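Local coordinates for conserved exported protein (Bacteroides fragilis, PDB 3CLW) that is of unknown function but probably hydrolyses O-glycosidic bonds, as expected for a TIM-barrel protein related to glycoside hydrolase family 30, at residues L48-E53 / Q111-A116; A74-N79 / K83-S88; S254-D259 / K268-C273; L427-Y432 / Q450-N455. All blocks are in the same frame, centred on the assembly; numbering follows the deposited sequence.

Contact 1: L48-E53 / Q111-A116; sequences LLFKRE and QWFMKA
The F113 ring meets F50 at its edge, near its own plane, with CE2 of F50 4.4 Å from CD2 of F113. L49 reaches the same ring obliquely, its CD1 lying 4.1 Å from F113 CE2. Within each helix a neighbour covers a flat group: CB of L49 sits 3.6 Å above the plane of the F50 ring, over its centre, and CZ3 of W112 lies over the centre of the F113 ring at 4.0 Å. A face of the W112 indole in turn carries A116 CB toward its rim. The F50 ring also comes obliquely to the helix backbone, CE2 being 4.2 Å from F113 O, a distance of van der Waals packing. The L49 and F113 side chains cross at about a right angle; CG of L49 stands anti to the carbonyl carbon (chi1 -66°), and the branch ending in CD1 does the touching. The contact joins the last turn of helix 39-50 to helix 108-119, two neighbouring helices of the TIM-barrel region. W68 of strand 68-71 packs against L49, F50 and F113, its ring edge-to-face with that of F50, while I45 and A46 extend the helix-helix packing toward F113 and A116.

Contact 2: A74-N79 / K83-S88; sequences AGSYEN and KEVDNS
The backbones come closest at S76 and E84, whose CA atoms are 6.1 Å apart; residues 76-78 take helical backbone angles, and N79 N bonds back to G75 O at 3.0 Å. E84 bends at chi2 (-73°), and its carboxylate bridges the two parts of this loop. N79 ND2 donates to E84 OE2 over 2.7 Å in a nearly straight bond (175°), with the acceptor in the amide plane and its anti lone pair engaged. The amide and carboxylate planes stand almost perpendicular, 87° apart. OE1 turns back to its own backbone and accepts from V85 N at 3.2 Å, again through the anti lone pair, and it also bonds to T142 OG1; both carboxylate oxygens are thus gripped, which fixes the rotation of the group. S76 CB lies 3.6 Å from V85 CG2, the branch of the valine that touches it, and S76 OG bonds to E198 OE1 and T92 N. Both segments belong to the long strand-to-helix loop of the barrel between strand 68-71 and helix 108-119, drawn together by a buried carboxylate. S141 and T142 lie beside E84, N79 packs on Y134, and E78 forms a salt bridge with K106 just before helix 108-119.

Contact 3: S254-D259 / K268-C273; sequences SMFYKD and KNLFNC
A beta-alpha-beta unit of the TIM-barrel region, made of strand 226-232, helix 251-256 and strand 270-276, contains this contact, which packs F256 of helix 251-256 against the start of strand 270-276. The CG of F256 is anti to the carbonyl carbon (chi1 -67°), and the ring extends toward the strand, where its CE2 reaches L270 CD2 at 4.1 Å. The leucine comes obliquely, using one methyl branch; chi1 -176° and chi2 79° together bring CD2 to the ring. I229 of the first strand also touches F256, while V264 packs on L270, so this apolar contact draws in both the first strand and the connecting loop. N272 is the centre of an inverse gamma turn, and the chain turns a corner there before C273. The N272 side chain is held by T306 and H304, ahead of strand 307-310. Beyond the turn C273 presents its backbone carbonyl to F256, whereas its side chain leaves the backbone on the side away from F256 and its CB lies 3.4 Å above the plane of the F271 ring. The carbonyl oxygen approaches the F256 ring obliquely between two of its carbons: C273 O is 3.6 Å from CE2 and equally 3.6 Å from CZ.

Contact 4: L427-Y432 / Q450-N455; sequences LMISSY and QVISLN
All the close contacts between strands 427-432 and 450-455 are between apolar side chains. I429 and I452 reach toward each other tip to tip, their CD1 methyls 4.2 Å apart. In I429 the CG1 branch is anti to the backbone N (chi1 175°), extending CD1 across the gap, where it also meets L454 CD1 at 4.3 Å. The same methyl therefore rests against two residues of the facing strand. I452 uses both its branches: CD1 turns to I429, while CG2 lies 4.3 Å from L427 CD2. Its CG1 is placed between the backbone N and the carbonyl carbon (chi1 68°), leaving CG2 anti to the carbonyl carbon and directed to the leucine.

The backbones take no direct part. The strand axes approach no closer than 11.0 Å and run in broadly the same direction, 28° apart, so the strands face each other across layers packed face to face, consistent with the C-terminal beta-sandwich usual in family 30 enzymes. Strand 427-433 pairs with 408-414 and 438-444, whereas 450-455 pairs with 484-486 and with part of 6-25.

The polar bonds lie within strand 427-432 or to its neighbours: S430 OG and Y432 OH share a hydrogen bond of 2.9 Å, and S431 OG bonds to T440 OG1. F8, I412, L484 and L486 enlarge the apolar layer around the meeting methyls. With dispersion and hydrophobic burial as the attraction between the segments, cohesion depends on the shape and fit of branched aliphatic groups, without the directional demand that a hydrogen bond would impose.

Contacts 1, 2 and 3 belong to the TIM-barrel part, while contact 4 belongs to the strand-rich C-terminal part of the chain. Contact 2 lies in the connection between strand 68-71 and helix 108-119, hence within the sequence bracketed by contact 1, yet their centres are 27 Å apart. Contacts 2 and 4 are on opposite sides of the chain's centre, with centres about 49 Å apart. Contact 4 comes nearer to contact 1, about 11 Å between nearest atoms, than to contact 3, about 15 Å. None of the four touches another. Contacts 1 and 3 combine apolar side chains with a backbone carbonyl beside a ring, whereas contact 4 is aliphatic.

Contact 1: L48-E53 / Q111-A116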
loop_
_atom_site.group_PDB
_atom_site.type_symbol
_atom_site.label_atom_id
_atom_site.label_comp_id
_atom_site.label_asym_id
_atom_site.label_seq_id
_atom_site.Cartn_x
_atom_site.Cartn_y
_atom_site.Cartn_z
ATOM N N LEU A 48 -6.979 -13.641 -7.155
ATOM C CA LEU A 48 -7.641 -12.651 -6.255
ATOM C C LEU A 48 -6.869 -11.330 -6.182
ATOM O O LEU A 48 -7.462 -10.275 -6.011
ATOM C CB LEU A 48 -7.844 -13.209 -4.829
ATOM C CG LEU A 48 -8.906 -14.340 -4.666
ATOM C CD1 LEU A 48 -8.638 -15.203 -3.427
ATOM C CD2 LEU A 48 -10.324 -13.799 -4.662
ATOM N N LEU A 49 -5.551 -11.413 -6.374
ATOM C CA LEU A 49 -4.658 -10.254 -6.214
ATOM C C LEU A 49 -4.529 -9.430 -7.491
ATOM O O LEU A 49 -4.604 -8.218 -7.435
ATOM C CB LEU A 49 -3.281 -10.733 -5.770
ATOM C CG LEU A 49 -3.149 -11.375 -4.397
ATOM C CD1 LEU A 49 -1.707 -11.755 -4.046
ATOM C CD2 LEU A 49 -3.668 -10.440 -3.366
ATOM N N PHE A 50 -4.374 -10.108 -8.637
ATOM C CA PHE A 50 -3.834 -9.490 -9.855
ATOM C C PHE A 50 -4.723 -9.508 -11.093
ATOM O O PHE A 50 -4.554 -8.654 -11.967
ATOM C CB PHE A 50 -2.499 -10.144 -10.230
ATOM C CG PHE A 50 -1.505 -10.140 -9.124
ATOM C CD1 PHE A 50 -1.135 -8.923 -8.501
ATOM C CD2 PHE A 50 -0.932 -11.337 -8.686
ATOM C CE1 PHE A 50 -0.221 -8.911 -7.453
ATOM C CE2 PHE A 50 0.003 -11.342 -7.644
ATOM C CZ PHE A 50 0.362 -10.115 -7.025
ATOM N N LYS A 51 -5.637 -10.475 -11.175
ATOM C CA LYS A 51 -6.279 -10.783 -12.447
ATOM C C LYS A 51 -7.473 -9.865 -12.661
ATOM O O LYS A 51 -8.408 -9.866 -11.883
ATOM C CB LYS A 51 -6.683 -12.271 -12.509
ATOM C CG LYS A 51 -7.117 -12.754 -13.888
ATOM C CD LYS A 51 -7.346 -14.248 -13.870
ATOM C CE LYS A 51 -7.687 -14.805 -15.239
ATOM N NZ LYS A 51 -7.851 -16.297 -15.146
ATOM N N ARG A 52 -7.409 -9.044 -13.698
ATOM C CA ARG A 52 -8.490 -8.101 -13.961
ATOM C C ARG A 52 -9.507 -8.725 -14.947
ATOM O O ARG A 52 -9.482 -8.448 -16.141
ATOM C CB ARG A 52 -7.927 -6.755 -14.473
ATOM C CG ARG A 52 -8.758 -5.520 -14.095
ATOM C CD ARG A 52 -9.953 -5.346 -14.993
ATOM N NE ARG A 52 -10.807 -4.243 -14.558
ATOM C CZ ARG A 52 -11.876 -3.825 -15.225
ATOM N NH1 ARG A 52 -12.234 -4.429 -16.345
ATOM N NH2 ARG A 52 -12.622 -2.851 -14.738
ATOM N N GLU A 53 -10.387 -9.570 -14.417
ATOM C CA GLU A 53 -11.409 -10.270 -15.212
ATOM C C GLU A 53 -12.686 -10.391 -14.415
ATOM O O GLU A 53 -12.696 -10.273 -13.176
ATOM C CB GLU A 53 -10.967 -11.692 -15.588
ATOM C CG GLU A 53 -9.614 -11.774 -16.258
ATOM C CD GLU A 53 -9.661 -12.325 -17.666
ATOM O OE1 GLU A 53 -9.544 -11.526 -18.635
ATOM O OE2 GLU A 53 -9.802 -13.562 -17.803
ATOM N N GLN A 111 9.612 -14.947 -5.835
ATOM C CA GLN A 111 9.789 -14.888 -7.286
ATOM C C GLN A 111 8.650 -15.576 -8.017
ATOM O O GLN A 111 8.253 -15.127 -9.075
ATOM C CB GLN A 111 11.126 -15.462 -7.733
ATOM C CG GLN A 111 12.366 -14.703 -7.194
ATOM C CD GLN A 111 13.638 -15.283 -7.741
ATOM O OE1 GLN A 111 13.784 -15.443 -8.944
ATOM N NE2 GLN A 111 14.550 -15.634 -6.875
ATOM N N TRP A 112 8.111 -16.654 -7.447
ATOM C CA TRP A 112 6.903 -17.284 -7.992
ATOM C C TRP A 112 5.764 -16.249 -8.100
ATOM O O TRP A 112 5.106 -16.181 -9.112
ATOM C CB TRP A 112 6.439 -18.523 -7.160
ATOM C CG TRP A 112 5.292 -19.171 -7.839
ATOM C CD1 TRP A 112 5.355 -20.131 -8.831
ATOM C CD2 TRP A 112 3.906 -18.853 -7.675
ATOM N NE1 TRP A 112 4.085 -20.431 -9.277
ATOM C CE2 TRP A 112 3.180 -19.662 -8.586
ATOM C CE3 TRP A 112 3.203 -17.959 -6.851
ATOM C CZ2 TRP A 112 1.779 -19.620 -8.678
ATOM C CZ3 TRP A 112 1.825 -17.933 -6.930
ATOM C CH2 TRP A 112 1.129 -18.738 -7.867
ATOM N N PHE A 113 5.516 -15.502 -7.024
ATOM C CA PHE A 113 4.502 -14.433 -7.008
ATOM C C PHE A 113 4.718 -13.350 -8.058
ATOM O O PHE A 113 3.768 -12.913 -8.710
ATOM C CB PHE A 113 4.338 -13.815 -5.615
ATOM C CG PHE A 113 3.333 -14.503 -4.807
ATOM C CD1 PHE A 113 3.694 -15.581 -3.993
ATOM C CD2 PHE A 113 2.008 -14.146 -4.913
ATOM C CE1 PHE A 113 2.739 -16.281 -3.292
ATOM C CE2 PHE A 113 1.049 -14.826 -4.208
ATOM C CZ PHE A 113 1.414 -15.902 -3.394
ATOM N N MET A 114 5.965 -12.926 -8.239
ATOM C CA MET A 114 6.303 -12.005 -9.365
ATOM C C MET A 114 5.872 -12.598 -10.700
ATOM O O MET A 114 5.209 -11.935 -11.494
ATOM C CB MET A 114 7.792 -11.648 -9.365
ATOM C CG MET A 114 8.261 -10.872 -8.100
ATOM S SD MET A 114 10.042 -10.515 -8.021
ATOM C CE MET A 114 10.180 -9.374 -9.388
ATOM N N LYS A 115 6.253 -13.849 -10.947
ATOM C CA LYS A 115 5.910 -14.525 -12.187
ATOM C C LYS A 115 4.394 -14.669 -12.380
ATOM O O LYS A 115 3.897 -14.464 -13.463
ATOM C CB LYS A 115 6.641 -15.874 -12.337
ATOM N N ALA A 116 3.674 -14.963 -11.307
ATOM C CA ALA A 116 2.213 -15.126 -11.346
ATOM C C ALA A 116 1.494 -13.817 -11.641
ATOM O O ALA A 116 0.490 -13.808 -12.357
ATOM C CB ALA A 116 1.711 -15.698 -10.042
#

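Contact 2: A74-N79 / K83-S88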
loop_
_atom_site.group_PDB
_atom_site.type_symbol
_atom_site.label_atom_id
_atom_site.label_comp_id
_atom_site.label_asym_id
_atom_site.label_seq_id
_atom_site.Cartn_x
_atom_site.Cartn_y
_atom_site.Cartn_z
ATOM N N ALA A 74 17.249 -9.393 3.830
ATOM C CA ALA A 74 18.425 -8.808 4.456
ATOM C C ALA A 74 19.215 -9.941 5.089
ATOM O O ALA A 74 20.269 -9.714 5.688
ATOM C CB ALA A 74 17.993 -7.773 5.510
ATOM N N GLY A 75 18.688 -11.169 4.964
ATOM C CA GLY A 75 19.406 -12.369 5.360
ATOM C C GLY A 75 19.305 -12.749 6.824
ATOM O O GLY A 75 20.184 -13.415 7.364
ATOM N N SER A 76 18.243 -12.337 7.489
ATOM C CA SER A 76 18.048 -12.787 8.844
ATOM C C SER A 76 17.861 -14.328 8.890
ATOM O O SER A 76 18.034 -14.945 9.924
ATOM C CB SER A 76 16.854 -12.078 9.478
ATOM O OG SER A 76 15.708 -12.185 8.675
ATOM N N TYR A 77 17.543 -14.935 7.755
ATOM C CA TYR A 77 17.468 -16.383 7.667
ATOM C C TYR A 77 18.857 -17.035 7.669
ATOM O O TYR A 77 19.107 -17.938 8.465
ATOM C CB TYR A 77 16.646 -16.838 6.445
ATOM C CG TYR A 77 16.667 -18.347 6.261
ATOM C CD1 TYR A 77 15.782 -19.159 6.971
ATOM C CD2 TYR A 77 17.590 -18.964 5.399
ATOM C CE1 TYR A 77 15.785 -20.539 6.823
ATOM C CE2 TYR A 77 17.614 -20.333 5.255
ATOM C CZ TYR A 77 16.694 -21.133 5.980
ATOM O OH TYR A 77 16.681 -22.539 5.842
ATOM N N GLU A 78 19.760 -16.621 6.773
ATOM C CA GLU A 78 21.150 -17.143 6.814
ATOM C C GLU A 78 21.834 -16.847 8.169
ATOM O O GLU A 78 22.683 -17.597 8.599
ATOM C CB GLU A 78 22.027 -16.534 5.703
ATOM C CG GLU A 78 21.709 -16.973 4.281
ATOM C CD GLU A 78 20.662 -16.082 3.612
ATOM O OE1 GLU A 78 19.922 -15.356 4.340
ATOM O OE2 GLU A 78 20.590 -16.107 2.354
ATOM N N ASN A 79 21.468 -15.735 8.808
ATOM C CA ASN A 79 22.154 -15.241 9.999
ATOM C C ASN A 79 21.398 -15.656 11.251
ATOM O O ASN A 79 21.611 -15.091 12.311
ATOM C CB ASN A 79 22.218 -13.703 9.959
ATOM C CG ASN A 79 23.206 -13.118 10.955
ATOM O OD1 ASN A 79 24.301 -13.619 11.129
ATOM N ND2 ASN A 79 22.845 -12.007 11.539
ATOM N N LYS A 83 21.827 -13.034 17.128
ATOM C CA LYS A 83 20.677 -12.405 17.806
ATOM C C LYS A 83 19.778 -11.780 16.738
ATOM O O LYS A 83 19.837 -10.578 16.480
ATOM C CB LYS A 83 21.101 -11.349 18.843
ATOM C CG LYS A 83 22.199 -11.840 19.792
ATOM C CD LYS A 83 22.411 -10.979 21.058
ATOM C CE LYS A 83 23.294 -11.802 22.058
ATOM N NZ LYS A 83 23.746 -11.024 23.296
ATOM N N GLU A 84 18.974 -12.627 16.101
ATOM C CA GLU A 84 18.244 -12.252 14.884
ATOM C C GLU A 84 16.730 -12.286 15.073
ATOM O O GLU A 84 16.241 -12.471 16.191
ATOM C CB GLU A 84 18.650 -13.189 13.745
ATOM C CG GLU A 84 19.825 -12.690 12.914
ATOM C CD GLU A 84 19.453 -11.504 11.984
ATOM O OE1 GLU A 84 18.311 -11.011 12.037
ATOM O OE2 GLU A 84 20.316 -11.050 11.207
ATOM N N VAL A 85 15.990 -12.089 13.981
ATOM C CA VAL A 85 14.537 -12.291 13.965
ATOM C C VAL A 85 14.218 -13.610 14.672
ATOM O O VAL A 85 14.840 -14.657 14.395
ATOM C CB VAL A 85 13.996 -12.299 12.503
ATOM C CG1 VAL A 85 12.479 -12.544 12.446
ATOM C CG2 VAL A 85 14.358 -10.977 11.805
ATOM N N ASP A 86 13.260 -13.551 15.593
ATOM C CA ASP A 86 13.042 -14.647 16.554
ATOM C C ASP A 86 12.039 -15.730 16.119
ATOM O O ASP A 86 11.663 -16.587 16.919
ATOM C CB ASP A 86 12.690 -14.088 17.951
ATOM C CG ASP A 86 11.366 -13.331 17.987
ATOM O OD1 ASP A 86 10.503 -13.498 17.101
ATOM O OD2 ASP A 86 11.173 -12.543 18.933
ATOM N N ASN A 87 11.618 -15.706 14.857
ATOM C CA ASN A 87 10.632 -16.653 14.381
ATOM C C ASN A 87 10.864 -16.948 12.901
ATOM O O ASN A 87 11.538 -16.174 12.175
ATOM C CB ASN A 87 9.223 -16.089 14.601
ATOM C CG ASN A 87 8.964 -14.878 13.757
ATOM O OD1 ASN A 87 8.610 -15.008 12.587
ATOM N ND2 ASN A 87 9.153 -13.680 14.333
ATOM N N SER A 88 10.291 -18.061 12.452
ATOM C CA SER A 88 10.580 -18.581 11.132
ATOM C C SER A 88 9.767 -17.935 10.023
ATOM O O SER A 88 10.187 -17.965 8.864
ATOM C CB SER A 88 10.435 -20.104 11.103
ATOM O OG SER A 88 9.099 -20.473 11.334
#

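Contact 3: S254-D259 / K268-C273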
loop_
_atom_site.group_PDB
_atom_site.type_symbol
_atom_site.label_atom_id
_atom_site.label_comp_id
_atom_site.label_asym_id
_atom_site.label_seq_id
_atom_site.Cartn_x
_atom_site.Cartn_y
_atom_site.Cartn_z
ATOM N N SER A 254 11.552 19.557 5.291
ATOM C CA SER A 254 12.980 19.332 5.368
ATOM C C SER A 254 13.530 18.589 4.150
ATOM O O SER A 254 14.668 18.822 3.754
ATOM C CB SER A 254 13.301 18.574 6.638
ATOM O OG SER A 254 14.670 18.264 6.674
ATOM N N MET A 255 12.706 17.722 3.553
ATOM C CA MET A 255 13.125 16.823 2.457
ATOM C C MET A 255 12.485 17.162 1.106
ATOM O O MET A 255 13.102 16.933 0.058
ATOM C CB MET A 255 12.902 15.328 2.816
ATOM C CG MET A 255 13.684 14.833 4.075
ATOM S SD MET A 255 14.019 13.060 4.330
ATOM C CE MET A 255 15.451 12.915 3.296
ATOM N N PHE A 256 11.262 17.695 1.122
ATOM C CA PHE A 256 10.526 17.903 -0.117
ATOM C C PHE A 256 10.158 19.380 -0.410
ATOM O O PHE A 256 9.247 19.661 -1.199
ATOM C CB PHE A 256 9.306 16.964 -0.170
ATOM C CG PHE A 256 9.675 15.485 -0.288
ATOM C CD1 PHE A 256 9.880 14.706 0.843
ATOM C CD2 PHE A 256 9.827 14.887 -1.550
ATOM C CE1 PHE A 256 10.220 13.340 0.717
ATOM C CE2 PHE A 256 10.159 13.531 -1.681
ATOM C CZ PHE A 256 10.365 12.759 -0.554
ATOM N N TYR A 257 10.882 20.302 0.233
ATOM C CA TYR A 257 10.959 21.721 -0.180
ATOM C C TYR A 257 12.373 22.002 -0.675
ATOM O O TYR A 257 13.330 21.367 -0.242
ATOM C CB TYR A 257 10.605 22.667 0.971
ATOM C CG TYR A 257 9.128 22.945 1.090
ATOM C CD1 TYR A 257 8.632 24.260 0.998
ATOM C CD2 TYR A 257 8.219 21.906 1.284
ATOM C CE1 TYR A 257 7.258 24.527 1.100
ATOM C CE2 TYR A 257 6.869 22.148 1.379
ATOM C CZ TYR A 257 6.376 23.460 1.287
ATOM O OH TYR A 257 5.016 23.691 1.387
ATOM N N LYS A 258 12.514 22.948 -1.587
ATOM C CA LYS A 258 13.795 23.107 -2.258
ATOM C C LYS A 258 14.845 23.698 -1.342
ATOM O O LYS A 258 16.033 23.485 -1.551
ATOM C CB LYS A 258 13.655 23.854 -3.592
ATOM C CG LYS A 258 14.133 25.273 -3.639
ATOM C CD LYS A 258 13.954 25.835 -5.075
ATOM C CE LYS A 258 14.488 27.298 -5.210
ATOM N NZ LYS A 258 13.497 28.329 -4.746
ATOM N N ASP A 259 14.407 24.384 -0.297
ATOM C CA ASP A 259 15.332 24.969 0.667
ATOM C C ASP A 259 15.394 24.170 1.965
ATOM O O ASP A 259 15.934 24.651 2.941
ATOM C CB ASP A 259 14.945 26.432 0.966
ATOM C CG ASP A 259 13.513 26.557 1.521
ATOM O OD1 ASP A 259 12.605 25.776 1.070
ATOM O OD2 ASP A 259 13.293 27.432 2.400
ATOM N N LYS A 268 18.046 13.386 -9.558
ATOM C CA LYS A 268 17.476 12.953 -10.846
ATOM C C LYS A 268 16.605 11.683 -10.720
ATOM O O LYS A 268 15.563 11.568 -11.356
ATOM C CB LYS A 268 18.657 12.683 -11.791
ATOM C CG LYS A 268 18.346 12.257 -13.213
ATOM C CD LYS A 268 19.578 11.583 -13.861
ATOM C CE LYS A 268 19.275 11.095 -15.317
ATOM N NZ LYS A 268 20.218 9.995 -15.860
ATOM N N ASN A 269 17.043 10.730 -9.904
ATOM C CA ASN A 269 16.387 9.413 -9.878
ATOM C C ASN A 269 15.411 9.247 -8.728
ATOM O O ASN A 269 14.918 8.139 -8.478
ATOM C CB ASN A 269 17.420 8.282 -9.911
ATOM C CG ASN A 269 18.227 8.294 -11.171
ATOM O OD1 ASN A 269 17.663 8.296 -12.263
ATOM N ND2 ASN A 269 19.553 8.294 -11.039
ATOM N N LEU A 270 15.141 10.357 -8.036
ATOM C CA LEU A 270 14.115 10.391 -7.002
ATOM C C LEU A 270 12.756 10.260 -7.658
ATOM O O LEU A 270 12.467 10.958 -8.636
ATOM C CB LEU A 270 14.147 11.705 -6.232
ATOM C CG LEU A 270 13.160 11.832 -5.045
ATOM C CD1 LEU A 270 13.641 11.120 -3.774
ATOM C CD2 LEU A 270 12.824 13.332 -4.759
ATOM N N PHE A 271 11.924 9.373 -7.119
ATOM C CA PHE A 271 10.515 9.407 -7.429
ATOM C C PHE A 271 9.912 10.591 -6.686
ATOM O O PHE A 271 9.984 10.654 -5.444
ATOM C CB PHE A 271 9.847 8.102 -6.999
ATOM C CG PHE A 271 8.379 8.047 -7.297
ATOM C CD1 PHE A 271 7.854 8.650 -8.454
ATOM C CD2 PHE A 271 7.513 7.337 -6.450
ATOM C CE1 PHE A 271 6.487 8.574 -8.736
ATOM C CE2 PHE A 271 6.142 7.274 -6.728
ATOM C CZ PHE A 271 5.640 7.910 -7.860
ATOM N N ASN A 272 9.307 11.517 -7.439
ATOM C CA ASN A 272 8.833 12.769 -6.874
ATOM C C ASN A 272 7.487 12.573 -6.188
ATOM O O ASN A 272 6.425 12.902 -6.733
ATOM C CB ASN A 272 8.781 13.879 -7.957
ATOM C CG ASN A 272 8.318 15.238 -7.407
ATOM O OD1 ASN A 272 8.591 15.592 -6.258
ATOM N ND2 ASN A 272 7.609 15.993 -8.241
ATOM N N CYS A 273 7.574 12.083 -4.959
ATOM C CA CYS A 273 6.452 11.501 -4.230
ATOM C C CYS A 273 6.932 11.235 -2.813
ATOM O O CYS A 273 8.065 10.801 -2.592
ATOM C CB CYS A 273 6.019 10.170 -4.879
ATOM S SG CYS A 273 4.615 9.347 -4.112
#

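Contact 4: L427-Y432 / Q450-N455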
loop_
_atom_site.group_PDB
_atom_site.type_symbol
_atom_site.label_atom_id
_atom_site.label_comp_id
_atom_site.label_asym_id
_atom_site.label_seq_id
_atom_site.Cartn_x
_atom_site.Cartn_y
_atom_site.Cartn_z
ATOM N N LEU A 427 -21.727 9.694 4.065
ATOM C CA LEU A 427 -21.612 9.310 2.670
ATOM C C LEU A 427 -20.380 9.929 1.975
ATOM O O LEU A 427 -20.242 11.168 1.904
ATOM C CB LEU A 427 -22.893 9.670 1.930
ATOM C CG LEU A 427 -22.942 9.331 0.442
ATOM C CD1 LEU A 427 -23.252 7.845 0.208
ATOM C CD2 LEU A 427 -23.950 10.198 -0.275
ATOM N N MET A 428 -19.503 9.054 1.470
ATOM C CA MET A 428 -18.244 9.446 0.823
ATOM C C MET A 428 -18.282 8.995 -0.625
ATOM O O MET A 428 -18.650 7.860 -0.926
ATOM C CB MET A 428 -17.036 8.829 1.544
ATOM C CG MET A 428 -16.718 9.418 2.934
ATOM S SD MET A 428 -15.573 8.406 3.899
ATOM C CE MET A 428 -16.753 7.340 4.684
ATOM N N ILE A 429 -17.916 9.885 -1.535
ATOM C CA ILE A 429 -17.996 9.571 -2.927
ATOM C C ILE A 429 -16.961 10.376 -3.693
ATOM O O ILE A 429 -16.700 11.531 -3.366
ATOM C CB ILE A 429 -19.458 9.719 -3.437
ATOM C CG1 ILE A 429 -19.556 9.519 -4.950
ATOM C CG2 ILE A 429 -19.988 11.048 -3.063
ATOM C CD1 ILE A 429 -20.978 9.319 -5.429
ATOM N N SER A 430 -16.355 9.721 -4.691
ATOM C CA SER A 430 -15.241 10.271 -5.475
ATOM C C SER A 430 -15.339 9.698 -6.873
ATOM O O SER A 430 -15.950 8.651 -7.059
ATOM C CB SER A 430 -13.878 9.906 -4.833
ATOM O OG SER A 430 -13.724 8.488 -4.663
ATOM N N SER A 431 -14.756 10.388 -7.854
ATOM C CA SER A 431 -14.802 9.944 -9.248
ATOM C C SER A 431 -13.457 10.028 -9.947
ATOM O O SER A 431 -12.594 10.796 -9.532
ATOM C CB SER A 431 -15.859 10.730 -10.037
ATOM O OG SER A 431 -17.134 10.575 -9.453
ATOM N N TYR A 432 -13.284 9.242 -11.009
ATOM C CA TYR A 432 -11.977 9.071 -11.664
ATOM C C TYR A 432 -12.292 8.790 -13.081
ATOM O O TYR A 432 -13.324 8.223 -13.342
ATOM C CB TYR A 432 -11.172 7.870 -11.074
ATOM C CG TYR A 432 -11.092 7.956 -9.589
ATOM C CD1 TYR A 432 -9.977 8.492 -8.969
ATOM C CD2 TYR A 432 -12.158 7.557 -8.800
ATOM C CE1 TYR A 432 -9.935 8.643 -7.620
ATOM C CE2 TYR A 432 -12.124 7.685 -7.431
ATOM C CZ TYR A 432 -11.011 8.237 -6.850
ATOM O OH TYR A 432 -10.953 8.363 -5.494
ATOM N N GLN A 450 -29.595 5.044 1.272
ATOM C CA GLN A 450 -29.681 6.380 0.698
ATOM C C GLN A 450 -29.918 6.264 -0.804
ATOM O O GLN A 450 -29.561 5.258 -1.409
ATOM C CB GLN A 450 -28.427 7.199 1.037
ATOM N N VAL A 451 -30.581 7.260 -1.388
ATOM C CA VAL A 451 -30.806 7.302 -2.835
ATOM C C VAL A 451 -30.085 8.526 -3.364
ATOM O O VAL A 451 -30.134 9.592 -2.741
ATOM C CB VAL A 451 -32.308 7.368 -3.219
ATOM C CG1 VAL A 451 -32.484 7.358 -4.737
ATOM C CG2 VAL A 451 -33.081 6.193 -2.618
ATOM N N ILE A 452 -29.389 8.371 -4.489
ATOM C CA ILE A 452 -28.646 9.485 -5.072
ATOM C C ILE A 452 -28.939 9.661 -6.553
ATOM O O ILE A 452 -29.408 8.740 -7.213
ATOM C CB ILE A 452 -27.101 9.369 -4.833
ATOM C CG1 ILE A 452 -26.495 8.199 -5.619
ATOM C CG2 ILE A 452 -26.763 9.257 -3.335
ATOM C CD1 ILE A 452 -25.003 8.364 -5.887
ATOM N N SER A 453 -28.683 10.860 -7.059
ATOM C CA SER A 453 -28.706 11.120 -8.488
ATOM C C SER A 453 -27.300 11.449 -8.952
ATOM O O SER A 453 -26.619 12.303 -8.381
ATOM C CB SER A 453 -29.673 12.261 -8.848
ATOM N N LEU A 454 -26.867 10.778 -10.001
ATOM C CA LEU A 454 -25.535 10.980 -10.508
ATOM C C LEU A 454 -25.624 11.693 -11.843
ATOM O O LEU A 454 -26.161 11.159 -12.812
ATOM C CB LEU A 454 -24.816 9.633 -10.617
ATOM C CG LEU A 454 -23.299 9.600 -10.580
ATOM C CD1 LEU A 454 -22.762 10.222 -9.274
ATOM C CD2 LEU A 454 -22.784 8.166 -10.758
ATOM N N ASN A 455 -25.109 12.914 -11.879
ATOM C CA ASN A 455 -25.175 13.760 -13.059
ATOM C C ASN A 455 -23.814 13.793 -13.728
ATOM O O ASN A 455 -22.870 14.400 -13.206
ATOM C CB ASN A 455 -25.575 15.171 -12.630
ATOM C CG ASN A 455 -25.961 16.060 -13.787
ATOM O OD1 ASN A 455 -27.001 16.715 -13.724
ATOM N ND2 ASN A 455 -25.129 16.116 -14.837
#